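Local coordinates for protein benzyl alcohol dehydrogenase (Acinetobacter calcoaceticus, PDB 1F8F) that probably catalyses the reversible oxidation of benzyl alcohol and related aromatic alcohols to aldehydes, as a zinc-containing dehydrogenase using nicotinamide-adenine-dinucleotide as hydride acceptor, at residues E33-V38 and Y148-E153; A215-A220 and E253-G258. One frame throughout, in Å; residues are numbered along the deposited sequence.

Overall arrangement
From the N terminus, strand 33-42 comes first, and contact 1 pairs its beginning with strand 148-152, closing a loop of 109 residues. That loop carries Cys-44 and His-65 of one zinc site and all four cysteines of the other, and contact 1 joins its two ends within the GroES-like part of the chain. The chain then enters the Rossmann fold, where contact 2 sets strand 217-222 against the end of helix 247-254 and closes a shorter loop of 32 residues. The two loops follow in series, neither nested nor crossed. The centres of contact 1 and contact 2 lie about 44 Å apart, on opposite sides of the chain's centre.

Contact 1. Residues E33-V38 and Y148-E153; sequences EVLVKV and YALSRE. With SO4 (sulfate ion), chain D.
Lys-37 lies against the ring of Tyr-148 in an antiparallel ladder of the GroES-like fold. Lys-37 CA stands 4.3 Å from the centroid of the Tyr-148 ring, an off-centre CH-pi contact, and Lys-37 CB is 3.7 Å from Tyr-148 CE2. Tyr-148 holds CG anti to its own carbonyl carbon (chi1 -84°). On the same face Leu-35 CD1 meets Leu-150 CD1 at 4.2 Å, two buried leucines touching through their methyls.

Val-34, Val-36, Ala-149 and Ser-151 share the other face, where beta-branched valines suit an extended backbone and their partners are small; Ala-149 CB meets Val-38 CG2 at 3.9 Å. The hydroxyl Ser-151 OG lies 3.7 Å from Val-34 CB and bonds to Thr-156 OG1, which satisfies a buried polar atom. Reciprocal N-H...O bonds join Val-34 with Ser-151, and a second such pair joins Val-36 with Ala-149.

At the partly exposed end, Glu-33 and Arg-152 meet through their methylenes, with carboxylate and guanidinium planes 74° apart. Each has polar partners elsewhere: Glu-33 OE1 takes a salt bridge from Arg-27 and a hydrogen bond from Gln-30 N, and Arg-152 NH2 makes a salt bridge to Asp-32. A sulfate, probably from the crystallisation liquor, takes a hydrogen bond from Arg-152 NH1 to its O4 at 3.3 Å.

Contact 2. Residues A215-A220 and E253-G258; sequences ASIIIA and EITDGG
Ile-219 and Ile-254 reach toward each other tip to tip, Ile-219 CD1 coming within 3.8 Å of Ile-254 CG2. Ile-219 holds CG1 anti to its own carbonyl carbon (chi1 -56°), and CD1 continues the chain outward in an extended form (chi2 176°). Two residues earlier on the strand, Ile-217 points to the same side: its CG2 lies 4.3 Å from Ile-254 CG2, while its CD1 rests 3.9 Å from the backbone oxygen Ile-254 O. The methyl Thr-255 CG2 joins them, 4.3 Å from Ile-217 CG2. Isoleucine suits both sites on the strand, being beta-branched and long enough to reach the helix.

This is the packing of a helix end on the parallel sheet of a Rossmann fold. Next to strand 217-222 lie strands 193-197 and 238-241, whose side chains adjoin the contact: Ile-219 touches Val-195 and Ile-240, and both Ile-219 and Ile-254 touch His-238.

Thr-255, the first residue to leave helical geometry, suits the junction because its two branches do different work. While CG2 faces the strand, OG1 accepts from Gly-258 N at 2.9 Å, an ST motif, and is also hydrogen-bonded to Ile-251 O in the last part of the helix. Gly-257 and Gly-258 then take backbone angles that would press a CB against the preceding carbonyl oxygen.

With no hydrogen bond across, the helix end meets the strand through the fit of its methyl groups, while the bonds of Thr-255 OG1 help to fix the turn that follows.

Contact 1. Residues E33-V38 and Y148-E153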
loop_
_atom_site.group_PDB
_atom_site.type_symbol
_atom_site.label_atom_id
_atom_site.label_comp_id
_atom_site.label_asym_id
_atom_site.label_seq_id
_atom_site.Cartn_x
_atom_site.Cartn_y
_atom_site.Cartn_z
ATOM N N GLU A 33 -17.512 30.942 -5.421
ATOM C CA GLU A 33 -16.506 31.846 -4.898
ATOM C C GLU A 33 -16.803 32.353 -3.484
ATOM O O GLU A 33 -17.934 32.247 -3.037
ATOM C CB GLU A 33 -16.333 33.080 -5.777
ATOM C CG GLU A 33 -16.098 32.751 -7.234
ATOM C CD GLU A 33 -16.094 34.026 -8.064
ATOM O OE1 GLU A 33 -16.833 34.948 -7.657
ATOM O OE2 GLU A 33 -15.380 34.084 -9.084
ATOM N N VAL A 34 -15.761 32.770 -2.764
ATOM C CA VAL A 34 -15.864 33.264 -1.394
ATOM C C VAL A 34 -15.158 34.610 -1.151
ATOM O O VAL A 34 -14.051 34.750 -1.665
ATOM C CB VAL A 34 -15.226 32.343 -0.358
ATOM C CG1 VAL A 34 -15.999 32.399 0.948
ATOM C CG2 VAL A 34 -15.067 30.919 -0.829
ATOM N N LEU A 35 -15.767 35.587 -0.454
ATOM C CA LEU A 35 -15.185 36.894 -0.174
ATOM C C LEU A 35 -14.630 36.896 1.252
ATOM O O LEU A 35 -15.436 36.695 2.178
ATOM C CB LEU A 35 -16.162 38.086 -0.147
ATOM C CG LEU A 35 -15.446 39.455 -0.146
ATOM C CD1 LEU A 35 -14.585 39.624 -1.385
ATOM C CD2 LEU A 35 -16.472 40.567 -0.039
ATOM N N VAL A 36 -13.307 37.057 1.374
ATOM C CA VAL A 36 -12.742 36.888 2.728
ATOM C C VAL A 36 -12.172 38.165 3.342
ATOM O O VAL A 36 -11.385 38.825 2.653
ATOM C CB VAL A 36 -11.553 35.878 2.652
ATOM C CG1 VAL A 36 -10.912 35.641 4.005
ATOM C CG2 VAL A 36 -12.035 34.519 2.145
ATOM N N LYS A 37 -12.413 38.423 4.611
ATOM C CA LYS A 37 -11.764 39.635 5.207
ATOM C C LYS A 37 -10.426 39.130 5.797
ATOM O O LYS A 37 -10.504 38.339 6.738
ATOM C CB LYS A 37 -12.625 40.332 6.248
ATOM C CG LYS A 37 -11.873 41.135 7.288
ATOM C CD LYS A 37 -12.578 42.079 8.193
ATOM C CE LYS A 37 -12.753 41.651 9.631
ATOM N NZ LYS A 37 -12.527 42.826 10.571
ATOM N N VAL A 38 -9.282 39.509 5.228
ATOM C CA VAL A 38 -8.009 38.986 5.719
ATOM C C VAL A 38 -7.498 39.537 7.062
ATOM O O VAL A 38 -7.297 40.750 7.220
ATOM C CB VAL A 38 -6.977 39.216 4.608
ATOM C CG1 VAL A 38 -5.565 38.744 4.967
ATOM C CG2 VAL A 38 -7.420 38.589 3.279
ATOM N N TYR A 148 -8.755 42.400 1.497
ATOM C CA TYR A 148 -9.858 41.538 1.088
ATOM C C TYR A 148 -9.366 40.567 0.015
ATOM O O TYR A 148 -8.519 40.918 -0.800
ATOM C CB TYR A 148 -11.079 42.347 0.598
ATOM C CG TYR A 148 -11.926 42.760 1.798
ATOM C CD1 TYR A 148 -11.701 43.944 2.529
ATOM C CD2 TYR A 148 -12.979 41.948 2.180
ATOM C CE1 TYR A 148 -12.505 44.236 3.608
ATOM C CE2 TYR A 148 -13.777 42.252 3.247
ATOM C CZ TYR A 148 -13.531 43.408 3.972
ATOM O OH TYR A 148 -14.366 43.646 5.052
ATOM N N ALA A 149 -9.847 39.310 0.096
ATOM C CA ALA A 149 -9.470 38.316 -0.876
ATOM C C ALA A 149 -10.680 37.518 -1.372
ATOM O O ALA A 149 -11.609 37.180 -0.622
ATOM C CB ALA A 149 -8.482 37.301 -0.262
ATOM N N LEU A 150 -10.599 37.156 -2.651
ATOM C CA LEU A 150 -11.607 36.270 -3.214
ATOM C C LEU A 150 -10.998 34.882 -3.465
ATOM O O LEU A 150 -10.033 34.733 -4.235
ATOM C CB LEU A 150 -12.070 36.868 -4.541
ATOM C CG LEU A 150 -13.318 36.222 -5.154
ATOM C CD1 LEU A 150 -14.561 36.811 -4.519
ATOM C CD2 LEU A 150 -13.325 36.372 -6.672
ATOM N N SER A 151 -11.599 33.848 -2.896
ATOM C CA SER A 151 -11.069 32.496 -3.125
ATOM C C SER A 151 -12.149 31.595 -3.691
ATOM O O SER A 151 -13.225 32.126 -4.026
ATOM C CB SER A 151 -10.507 32.011 -1.776
ATOM O OG SER A 151 -11.583 32.136 -0.825
ATOM N N ARG A 152 -11.935 30.291 -3.790
ATOM C CA ARG A 152 -12.973 29.345 -4.219
ATOM C C ARG A 152 -13.357 28.501 -2.998
ATOM O O ARG A 152 -12.526 28.338 -2.092
ATOM C CB ARG A 152 -12.539 28.408 -5.352
ATOM C CG ARG A 152 -12.249 29.019 -6.708
ATOM C CD ARG A 152 -13.367 29.936 -7.208
ATOM N NE ARG A 152 -14.504 29.121 -7.716
ATOM C CZ ARG A 152 -14.359 28.465 -8.871
ATOM N NH1 ARG A 152 -13.245 28.569 -9.587
ATOM N NH2 ARG A 152 -15.327 27.696 -9.349
ATOM N N GLU A 153 -14.518 27.882 -2.975
ATOM C CA GLU A 153 -14.977 27.053 -1.861
ATOM C C GLU A 153 -13.988 25.884 -1.693
ATOM O O GLU A 153 -13.744 25.565 -0.519
ATOM C CB GLU A 153 -16.381 26.414 -2.003
ATOM C CG GLU A 153 -16.958 25.630 -0.830
ATOM C CD GLU A 153 -18.372 25.123 -1.049
ATOM O OE1 GLU A 153 -18.727 24.826 -2.223
ATOM O OE2 GLU A 153 -19.262 24.934 -0.195
HETATM S S SO4 D . -13.964 27.246 -13.449
HETATM O O1 SO4 D . -14.934 28.275 -13.960
HETATM O O2 SO4 D . -13.427 26.475 -14.622
HETATM O O3 SO4 D . -14.613 26.355 -12.446
HETATM O O4 SO4 D . -12.831 27.983 -12.792
#

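Contact 2. Residues A215-A220 and E253-G258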
loop_
_atom_site.group_PDB
_atom_site.type_symbol
_atom_site.label_atom_id
_atom_site.label_comp_id
_atom_site.label_asym_id
_atom_site.label_seq_id
_atom_site.Cartn_x
_atom_site.Cartn_y
_atom_site.Cartn_z
ATOM N N ALA A 215 9.426 8.532 14.886
ATOM C CA ALA A 215 10.830 8.231 14.465
ATOM C C ALA A 215 11.723 8.289 15.716
ATOM O O ALA A 215 11.457 9.097 16.626
ATOM C CB ALA A 215 11.300 9.226 13.416
ATOM N N SER A 216 12.740 7.463 15.788
ATOM C CA SER A 216 13.654 7.405 16.936
ATOM C C SER A 216 14.901 8.284 16.712
ATOM O O SER A 216 15.593 8.667 17.648
ATOM C CB SER A 216 14.151 5.982 17.140
ATOM O OG SER A 216 13.269 5.100 17.828
ATOM N N ILE A 217 15.309 8.459 15.457
ATOM C CA ILE A 217 16.447 9.287 15.100
ATOM C C ILE A 217 15.999 10.417 14.168
ATOM O O ILE A 217 15.445 10.225 13.068
ATOM C CB ILE A 217 17.544 8.399 14.475
ATOM C CG1 ILE A 217 18.323 7.502 15.454
ATOM C CG2 ILE A 217 18.543 9.271 13.742
ATOM C CD1 ILE A 217 19.215 6.476 14.756
ATOM N N ILE A 218 16.182 11.676 14.567
ATOM C CA ILE A 218 15.706 12.856 13.837
ATOM C C ILE A 218 16.825 13.886 13.681
ATOM O O ILE A 218 17.275 14.563 14.618
ATOM C CB ILE A 218 14.485 13.449 14.563
ATOM C CG1 ILE A 218 13.349 12.424 14.726
ATOM C CG2 ILE A 218 13.928 14.638 13.808
ATOM C CD1 ILE A 218 12.112 12.833 15.505
ATOM N N ILE A 219 17.276 14.020 12.430
ATOM C CA ILE A 219 18.444 14.774 12.064
ATOM C C ILE A 219 18.116 16.016 11.266
ATOM O O ILE A 219 17.140 16.002 10.503
ATOM C CB ILE A 219 19.429 13.868 11.275
ATOM C CG1 ILE A 219 19.824 12.595 12.045
ATOM C CG2 ILE A 219 20.628 14.654 10.845
ATOM C CD1 ILE A 219 20.706 11.615 11.288
ATOM N N ALA A 220 18.905 17.078 11.510
ATOM C CA ALA A 220 18.751 18.302 10.735
ATOM C C ALA A 220 20.131 18.802 10.275
ATOM O O ALA A 220 21.031 18.848 11.103
ATOM C CB ALA A 220 18.025 19.365 11.540
ATOM N N GLU A 253 27.244 7.137 9.825
ATOM C CA GLU A 253 27.690 6.578 11.139
ATOM C C GLU A 253 26.602 6.659 12.188
ATOM O O GLU A 253 26.426 5.724 12.983
ATOM C CB GLU A 253 29.019 7.185 11.584
ATOM C CG GLU A 253 29.105 8.670 11.863
ATOM C CD GLU A 253 30.406 9.422 11.617
ATOM O OE1 GLU A 253 31.438 8.875 11.172
ATOM O OE2 GLU A 253 30.531 10.662 11.866
ATOM N N ILE A 254 25.833 7.737 12.252
ATOM C CA ILE A 254 24.752 7.927 13.218
ATOM C C ILE A 254 23.647 6.876 13.043
ATOM O O ILE A 254 23.099 6.402 14.056
ATOM C CB ILE A 254 24.115 9.327 13.010
ATOM C CG1 ILE A 254 25.105 10.434 13.474
ATOM C CG2 ILE A 254 22.786 9.564 13.726
ATOM C CD1 ILE A 254 24.673 11.875 13.122
ATOM N N THR A 255 23.281 6.489 11.816
ATOM C CA THR A 255 22.198 5.563 11.564
ATOM C C THR A 255 22.650 4.141 11.238
ATOM O O THR A 255 21.897 3.261 10.812
ATOM C CB THR A 255 21.315 5.990 10.368
ATOM O OG1 THR A 255 22.105 6.115 9.163
ATOM C CG2 THR A 255 20.744 7.382 10.600
ATOM N N ASP A 256 23.914 3.894 11.453
ATOM C CA ASP A 256 24.571 2.608 11.231
ATOM C C ASP A 256 24.327 2.119 9.808
ATOM O O ASP A 256 23.786 1.020 9.715
ATOM C CB ASP A 256 24.168 1.578 12.286
ATOM C CG ASP A 256 24.947 0.292 12.147
ATOM O OD1 ASP A 256 26.102 0.364 11.631
ATOM O OD2 ASP A 256 24.433 -0.792 12.537
ATOM N N GLY A 257 24.675 2.871 8.771
ATOM C CA GLY A 257 24.462 2.454 7.379
ATOM C C GLY A 257 23.692 3.400 6.449
ATOM O O GLY A 257 23.799 3.283 5.198
ATOM N N GLY A 258 22.917 4.362 6.963
ATOM C CA GLY A 258 22.204 5.267 6.017
ATOM C C GLY A 258 20.825 5.562 6.560
ATOM O O GLY A 258 20.313 4.668 7.212
#